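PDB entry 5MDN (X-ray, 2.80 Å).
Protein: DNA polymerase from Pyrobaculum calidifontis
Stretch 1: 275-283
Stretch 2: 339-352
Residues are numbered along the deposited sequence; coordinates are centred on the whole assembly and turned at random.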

ATOM      1  N   ASN A 275       6.337 -12.762  -3.791  1.00 46.66           N
ATOM      2  CA  ASN A 275       4.898 -12.836  -3.559  1.00 47.46           C
ATOM      3  C   ASN A 275       4.357 -11.414  -3.448  1.00 49.96           C
ATOM      4  O   ASN A 275       4.586 -10.731  -2.443  1.00 53.13           O
ATOM      5  N   VAL A 276       3.638 -10.969  -4.478  1.00 52.33           N
ATOM      6  CA  VAL A 276       3.071  -9.627  -4.528  1.00 50.83           C
ATOM      7  C   VAL A 276       1.563  -9.727  -4.341  1.00 48.45           C
ATOM      8  O   VAL A 276       0.899 -10.535  -5.001  1.00 48.63           O
ATOM      9  N   ASP A 277       1.029  -8.904  -3.444  1.00 49.59           N
ATOM     10  CA  ASP A 277      -0.409  -8.783  -3.227  1.00 49.87           C
ATOM     11  C   ASP A 277      -0.838  -7.422  -3.762  1.00 49.54           C
ATOM     12  O   ASP A 277      -0.470  -6.385  -3.200  1.00 50.06           O
ATOM     13  N   LEU A 278      -1.614  -7.431  -4.848  1.00 50.31           N
ATOM     14  CA  LEU A 278      -1.998  -6.183  -5.497  1.00 49.90           C
ATOM     15  C   LEU A 278      -2.917  -5.337  -4.627  1.00 50.00           C
ATOM     16  O   LEU A 278      -2.976  -4.119  -4.814  1.00 51.20           O
ATOM     17  N   TYR A 279      -3.640  -5.947  -3.687  1.00 51.66           N
ATOM     18  CA  TYR A 279      -4.464  -5.157  -2.781  1.00 52.72           C
ATOM     19  C   TYR A 279      -3.622  -4.277  -1.864  1.00 51.62           C
ATOM     20  O   TYR A 279      -4.127  -3.269  -1.357  1.00 50.00           O
ATOM     21  N   ASN A 280      -2.357  -4.637  -1.637  1.00 51.24           N
ATOM     22  CA  ASN A 280      -1.468  -3.779  -0.862  1.00 52.43           C
ATOM     23  C   ASN A 280      -1.279  -2.419  -1.527  1.00 53.24           C
ATOM     24  O   ASN A 280      -1.287  -1.385  -0.851  1.00 51.61           O
ATOM     25  N   ILE A 281      -1.103  -2.397  -2.847  1.00 53.73           N
ATOM     26  CA  ILE A 281      -0.816  -1.140  -3.528  1.00 58.05           C
ATOM     27  C   ILE A 281      -2.085  -0.362  -3.881  1.00 60.91           C
ATOM     28  O   ILE A 281      -2.078   0.874  -3.849  1.00 64.02           O
ATOM     29  N   VAL A 282      -3.186  -1.046  -4.210  1.00 56.49           N
ATOM     30  CA  VAL A 282      -4.405  -0.341  -4.589  1.00 59.36           C
ATOM     31  C   VAL A 282      -5.065   0.325  -3.389  1.00 64.47           C
ATOM     32  O   VAL A 282      -5.856   1.260  -3.561  1.00 70.89           O
ATOM     33  N   ASP A 283      -4.773  -0.147  -2.173  1.00 63.00           N
ATOM     34  CA  ASP A 283      -5.292   0.507  -0.977  1.00 68.54           C
ATOM     35  C   ASP A 283      -4.811   1.949  -0.885  1.00 66.78           C
ATOM     36  O   ASP A 283      -5.488   2.794  -0.289  1.00 69.78           O
ATOM     37  N   SER A 339      -8.423 -10.858 -14.520  1.00 60.42           N
ATOM     38  CA  SER A 339      -8.267  -9.484 -14.052  1.00 60.70           C
ATOM     39  C   SER A 339      -7.004  -9.327 -13.211  1.00 58.73           C
ATOM     40  O   SER A 339      -6.310  -8.307 -13.307  1.00 58.13           O
ATOM     41  N   THR A 340      -6.701 -10.321 -12.370  1.00 58.49           N
ATOM     42  CA  THR A 340      -5.525 -10.239 -11.508  1.00 55.13           C
ATOM     43  C   THR A 340      -4.246 -10.134 -12.330  1.00 53.40           C
ATOM     44  O   THR A 340      -3.394  -9.279 -12.068  1.00 53.92           O
ATOM     45  N   LEU A 341      -4.094 -11.000 -13.335  1.00 52.57           N
ATOM     46  CA  LEU A 341      -2.936 -10.895 -14.215  1.00 56.71           C
ATOM     47  C   LEU A 341      -3.002  -9.638 -15.072  1.00 57.73           C
ATOM     48  O   LEU A 341      -1.960  -9.073 -15.424  1.00 59.73           O
ATOM     49  N   GLY A 342      -4.210  -9.191 -15.421  1.00 56.30           N
ATOM     50  CA  GLY A 342      -4.343  -7.936 -16.143  1.00 57.15           C
ATOM     51  C   GLY A 342      -3.858  -6.749 -15.335  1.00 57.18           C
ATOM     52  O   GLY A 342      -3.103  -5.909 -15.833  1.00 59.62           O
ATOM     53  N   LEU A 343      -4.305  -6.654 -14.079  1.00 52.04           N
ATOM     54  CA  LEU A 343      -3.809  -5.607 -13.187  1.00 54.81           C
ATOM     55  C   LEU A 343      -2.295  -5.678 -13.038  1.00 56.72           C
ATOM     56  O   LEU A 343      -1.613  -4.646 -13.044  1.00 58.96           O
ATOM     57  N   ALA A 344      -1.754  -6.890 -12.876  1.00 56.88           N
ATOM     58  CA  ALA A 344      -0.312  -7.051 -12.713  1.00 57.21           C
ATOM     59  C   ALA A 344       0.453  -6.456 -13.889  1.00 57.38           C
ATOM     60  O   ALA A 344       1.457  -5.760 -13.696  1.00 55.64           O
ATOM     61  N   GLU A 345      -0.011  -6.707 -15.115  1.00 56.27           N
ATOM     62  CA  GLU A 345       0.656  -6.148 -16.287  1.00 58.28           C
ATOM     63  C   GLU A 345       0.733  -4.626 -16.230  1.00 56.92           C
ATOM     64  O   GLU A 345       1.667  -4.031 -16.779  1.00 55.37           O
ATOM     65  N   LYS A 346      -0.231  -3.980 -15.577  1.00 58.45           N
ATOM     66  CA  LYS A 346      -0.231  -2.526 -15.452  1.00 58.52           C
ATOM     67  C   LYS A 346       0.538  -2.035 -14.229  1.00 56.39           C
ATOM     68  O   LYS A 346       1.222  -1.008 -14.304  1.00 55.25           O
ATOM     69  N   LEU A 347       0.433  -2.732 -13.097  1.00 55.67           N
ATOM     70  CA  LEU A 347       1.016  -2.256 -11.848  1.00 55.14           C
ATOM     71  C   LEU A 347       2.397  -2.826 -11.554  1.00 56.66           C
ATOM     72  O   LEU A 347       3.223  -2.131 -10.951  1.00 55.07           O
ATOM     73  N   LEU A 348       2.670  -4.068 -11.956  1.00 53.38           N
ATOM     74  CA  LEU A 348       3.937  -4.698 -11.592  1.00 55.82           C
ATOM     75  C   LEU A 348       5.166  -3.986 -12.153  1.00 56.59           C
ATOM     76  O   LEU A 348       6.176  -3.913 -11.431  1.00 61.49           O
ATOM     77  N   PRO A 349       5.178  -3.474 -13.394  1.00 57.00           N
ATOM     78  CA  PRO A 349       6.368  -2.726 -13.841  1.00 56.85           C
ATOM     79  C   PRO A 349       6.705  -1.542 -12.950  1.00 56.98           C
ATOM     80  O   PRO A 349       7.889  -1.243 -12.745  1.00 54.76           O
ATOM     81  N   PHE A 350       5.692  -0.857 -12.416  1.00 55.74           N
ATOM     82  CA  PHE A 350       5.943   0.244 -11.491  1.00 53.22           C
ATOM     83  C   PHE A 350       6.548  -0.259 -10.185  1.00 54.62           C
ATOM     84  O   PHE A 350       7.506   0.328  -9.664  1.00 56.05           O
ATOM     85  N   LEU A 351       5.988  -1.339  -9.632  1.00 53.57           N
ATOM     86  CA  LEU A 351       6.462  -1.854  -8.351  1.00 54.22           C
ATOM     87  C   LEU A 351       7.915  -2.312  -8.434  1.00 52.96           C
ATOM     88  O   LEU A 351       8.667  -2.185  -7.461  1.00 52.22           O
ATOM     89  N   ILE A 352       8.323  -2.860  -9.582  1.00 54.20           N
ATOM     90  CA  ILE A 352       9.714  -3.277  -9.752  1.00 52.65           C
ATOM     91  C   ILE A 352      10.645  -2.075  -9.657  1.00 52.68           C
ATOM     92  O   ILE A 352      11.702  -2.139  -9.017  1.00 53.29           O
TER

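The contact between residues 275-283 and the helix 339-352 is wholly apolar in its side chains: no hydrogen bond crosses it, and 418 Å² of surface is buried, both sides summed. Asn275 lies in the strand, out of reach of the helix, its side-chain amide satisfied elsewhere in the structure. Val276 (chi1 t) points toward the helix and packs against Leu351 and Leu348, with Val276 CG1 4.0 Å from Leu351 CD1 and Val276 CG2 4.3 Å from Leu348 CD1. Leu348 leaves its backbone sideways, but its t,p rotamer brings the end of the side chain nearer to the strand.

Asp277 turns its CA-to-CB bond away and serves the local fold instead. Asp277 is the N-cap of the helix that follows, and Asp277 OD1 accepts a hydrogen bond from Tyr279 N at 3.1 Å.

Leu278 makes the largest contribution. Its m,t rotamer extends the side chain toward the helix, where Leu278 CD1 lies 3.7 Å from Leu343 CB and 4.4 Å from Ala344 CB. The backbones are in register here, the CA atoms of Leu278 and Ala344 being 7.5 Å apart. The same methyl, Leu278 CD1, approaches Thr340 O to 3.5 Å, a van der Waals contact with a carbonyl already engaged by Ala344 N in the helix.

Tyr279 and Asn280 do not reach the partner helix. One turn beyond Leu278, Ile281 (t,p) again points toward it and bridges two leucines: Ile281 CG2 lies 3.9 Å from Leu347 CD1, and Ile281 CD1 lies 4.1 Å from Leu351 CD2. Leu347 (m,t) and Leu351 (m,t) both point back toward stretch 1. Val282 (chi1 m) is directed sideways, yet Val282 CG1 packs 4.0 Å from Leu347 CD1, so this one leucine methyl meets both Ile281 and Val282. Asp283, exposed, lies beyond the contact.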

ATOM      1  CB  ASN A 275       4.590 -13.644  -2.304  1.00 50.11           C
ATOM      2  CG  ASN A 275       3.110 -13.682  -1.986  1.00 53.49           C
ATOM      3  OD1 ASN A 275       2.279 -13.895  -2.871  1.00 57.31           O
ATOM      4  ND2 ASN A 275       2.771 -13.483  -0.719  1.00 53.24           N
ATOM      5  CB  VAL A 276       3.418  -8.918  -5.849  1.00 51.77           C
ATOM      6  CG1 VAL A 276       2.877  -7.498  -5.845  1.00 50.54           C
ATOM      7  CG2 VAL A 276       4.923  -8.916  -6.067  1.00 53.44           C
ATOM      8  CB  ASP A 277      -0.754  -8.940  -1.747  1.00 49.54           C
ATOM      9  CG  ASP A 277      -2.252  -8.889  -1.482  1.00 51.17           C
ATOM     10  OD1 ASP A 277      -3.036  -8.775  -2.450  1.00 50.96           O
ATOM     11  OD2 ASP A 277      -2.648  -8.970  -0.299  1.00 52.38           O
ATOM     12  CB  LEU A 278      -2.663  -6.468  -6.844  1.00 51.20           C
ATOM     13  CG  LEU A 278      -1.802  -7.236  -7.847  1.00 53.49           C
ATOM     14  CD1 LEU A 278      -2.556  -7.447  -9.150  1.00 55.56           C
ATOM     15  CD2 LEU A 278      -0.489  -6.508  -8.092  1.00 53.73           C
ATOM     16  CB  TYR A 279      -5.369  -6.070  -1.953  1.00 55.19           C
ATOM     17  CG  TYR A 279      -6.364  -5.325  -1.087  1.00 59.29           C
ATOM     18  CD1 TYR A 279      -7.147  -4.306  -1.613  1.00 61.20           C
ATOM     19  CD2 TYR A 279      -6.526  -5.648   0.255  1.00 63.02           C
ATOM     20  CE1 TYR A 279      -8.057  -3.623  -0.826  1.00 64.07           C
ATOM     21  CE2 TYR A 279      -7.434  -4.972   1.050  1.00 65.30           C
ATOM     22  CZ  TYR A 279      -8.196  -3.962   0.504  1.00 67.46           C
ATOM     23  OH  TYR A 279      -9.101  -3.291   1.296  1.00 74.36           O
ATOM     24  CB  ASN A 280      -0.118  -4.468  -0.670  1.00 51.48           C
ATOM     25  CG  ASN A 280      -0.196  -5.668   0.251  1.00 49.13           C
ATOM     26  OD1 ASN A 280       0.579  -6.615   0.124  1.00 48.86           O
ATOM     27  ND2 ASN A 280      -1.134  -5.631   1.190  1.00 49.30           N
ATOM     28  CB  ILE A 281       0.049  -1.389  -4.777  1.00 58.71           C
ATOM     29  CG1 ILE A 281       0.499  -0.062  -5.392  1.00 61.94           C
ATOM     30  CG2 ILE A 281      -0.686  -2.229  -5.805  1.00 56.35           C
ATOM     31  CD1 ILE A 281       1.459   0.721  -4.516  1.00 61.84           C
ATOM     32  CB  VAL A 282      -5.402  -1.282  -5.296  1.00 58.04           C
ATOM     33  CG1 VAL A 282      -4.741  -1.985  -6.473  1.00 57.31           C
ATOM     34  CG2 VAL A 282      -5.991  -2.287  -4.322  1.00 58.61           C
ATOM     35  CB  ASP A 283      -4.882  -0.288   0.266  1.00 74.16           C
ATOM     36  CG  ASP A 283      -5.802  -0.041   1.455  1.00 77.67           C
ATOM     37  OD1 ASP A 283      -6.559   0.954   1.438  1.00 80.58           O
ATOM     38  OD2 ASP A 283      -5.773  -0.848   2.408  1.00 80.13           O
ATOM     39  CB  SER A 339      -9.500  -9.059 -13.258  1.00 61.53           C
ATOM     40  OG  SER A 339     -10.649  -9.018 -14.085  1.00 62.41           O
ATOM     41  CB  THR A 340      -5.471 -11.452 -10.578  1.00 55.27           C
ATOM     42  OG1 THR A 340      -6.632 -11.466  -9.737  1.00 56.31           O
ATOM     43  CG2 THR A 340      -4.223 -11.401  -9.708  1.00 55.31           C
ATOM     44  CB  LEU A 341      -2.826 -12.141 -15.097  1.00 59.17           C
ATOM     45  CG  LEU A 341      -1.529 -12.260 -15.901  1.00 61.84           C
ATOM     46  CD1 LEU A 341      -0.328 -12.260 -14.968  1.00 62.22           C
ATOM     47  CD2 LEU A 341      -1.534 -13.509 -16.767  1.00 64.06           C
ATOM     48  CB  LEU A 343      -4.477  -5.713 -11.817  1.00 56.20           C
ATOM     49  CG  LEU A 343      -5.809  -4.995 -11.610  1.00 59.26           C
ATOM     50  CD1 LEU A 343      -6.468  -5.461 -10.321  1.00 59.69           C
ATOM     51  CD2 LEU A 343      -5.604  -3.489 -11.592  1.00 61.19           C
ATOM     52  CB  ALA A 344       0.032  -8.529 -12.542  1.00 58.20           C
ATOM     53  CB  GLU A 345      -0.064  -6.600 -17.556  1.00 62.08           C
ATOM     54  CG  GLU A 345       0.073  -8.089 -17.840  1.00 66.46           C
ATOM     55  CD  GLU A 345      -1.048  -8.628 -18.712  1.00 70.56           C
ATOM     56  OE1 GLU A 345      -1.719  -7.820 -19.388  1.00 75.52           O
ATOM     57  OE2 GLU A 345      -1.253  -9.862 -18.725  1.00 70.59           O
ATOM     58  CB  LYS A 346      -1.669  -2.003 -15.403  1.00 61.15           C
ATOM     59  CG  LYS A 346      -2.508  -2.378 -16.612  1.00 62.95           C
ATOM     60  CD  LYS A 346      -3.465  -1.254 -16.981  1.00 63.93           C
ATOM     61  CE  LYS A 346      -4.148  -1.518 -18.312  1.00 64.08           C
ATOM     62  NZ  LYS A 346      -3.161  -1.663 -19.413  1.00 64.30           N
ATOM     63  CB  LEU A 347       0.085  -2.576 -10.672  1.00 55.40           C
ATOM     64  CG  LEU A 347      -1.345  -2.035 -10.747  1.00 57.00           C
ATOM     65  CD1 LEU A 347      -2.083  -2.308  -9.446  1.00 57.88           C
ATOM     66  CD2 LEU A 347      -1.349  -0.548 -11.069  1.00 57.39           C
ATOM     67  CB  LEU A 348       3.927  -6.172 -12.018  1.00 58.03           C
ATOM     68  CG  LEU A 348       5.016  -7.075 -11.440  1.00 58.74           C
ATOM     69  CD1 LEU A 348       4.942  -7.099  -9.921  1.00 60.27           C
ATOM     70  CD2 LEU A 348       4.898  -8.479 -12.011  1.00 57.78           C
ATOM     71  CB  PRO A 349       5.987  -2.282 -15.260  1.00 55.38           C
ATOM     72  CG  PRO A 349       4.997  -3.284 -15.711  1.00 55.01           C
ATOM     73  CD  PRO A 349       4.210  -3.652 -14.492  1.00 55.88           C
ATOM     74  CB  PHE A 350       4.646   1.005 -11.223  1.00 52.03           C
ATOM     75  CG  PHE A 350       4.772   2.064 -10.165  1.00 50.45           C
ATOM     76  CD1 PHE A 350       5.540   3.197 -10.385  1.00 49.55           C
ATOM     77  CD2 PHE A 350       4.119   1.926  -8.953  1.00 50.05           C
ATOM     78  CE1 PHE A 350       5.658   4.173  -9.409  1.00 50.33           C
ATOM     79  CE2 PHE A 350       4.233   2.896  -7.975  1.00 51.15           C
ATOM     80  CZ  PHE A 350       5.002   4.021  -8.201  1.00 51.09           C
ATOM     81  CB  LEU A 351       5.563  -2.999  -7.887  1.00 55.78           C
ATOM     82  CG  LEU A 351       4.177  -2.584  -7.392  1.00 58.17           C
ATOM     83  CD1 LEU A 351       3.243  -3.782  -7.328  1.00 62.55           C
ATOM     84  CD2 LEU A 351       4.275  -1.899  -6.040  1.00 58.55           C
ATOM     85  CB  ILE A 352       9.886  -4.033 -11.082  1.00 52.14           C
ATOM     86  CG1 ILE A 352       9.177  -5.389 -11.018  1.00 52.82           C
ATOM     87  CG2 ILE A 352      11.359  -4.215 -11.415  1.00 50.38           C
ATOM     88  CD1 ILE A 352       9.225  -6.170 -12.309  1.00 51.78           C
TER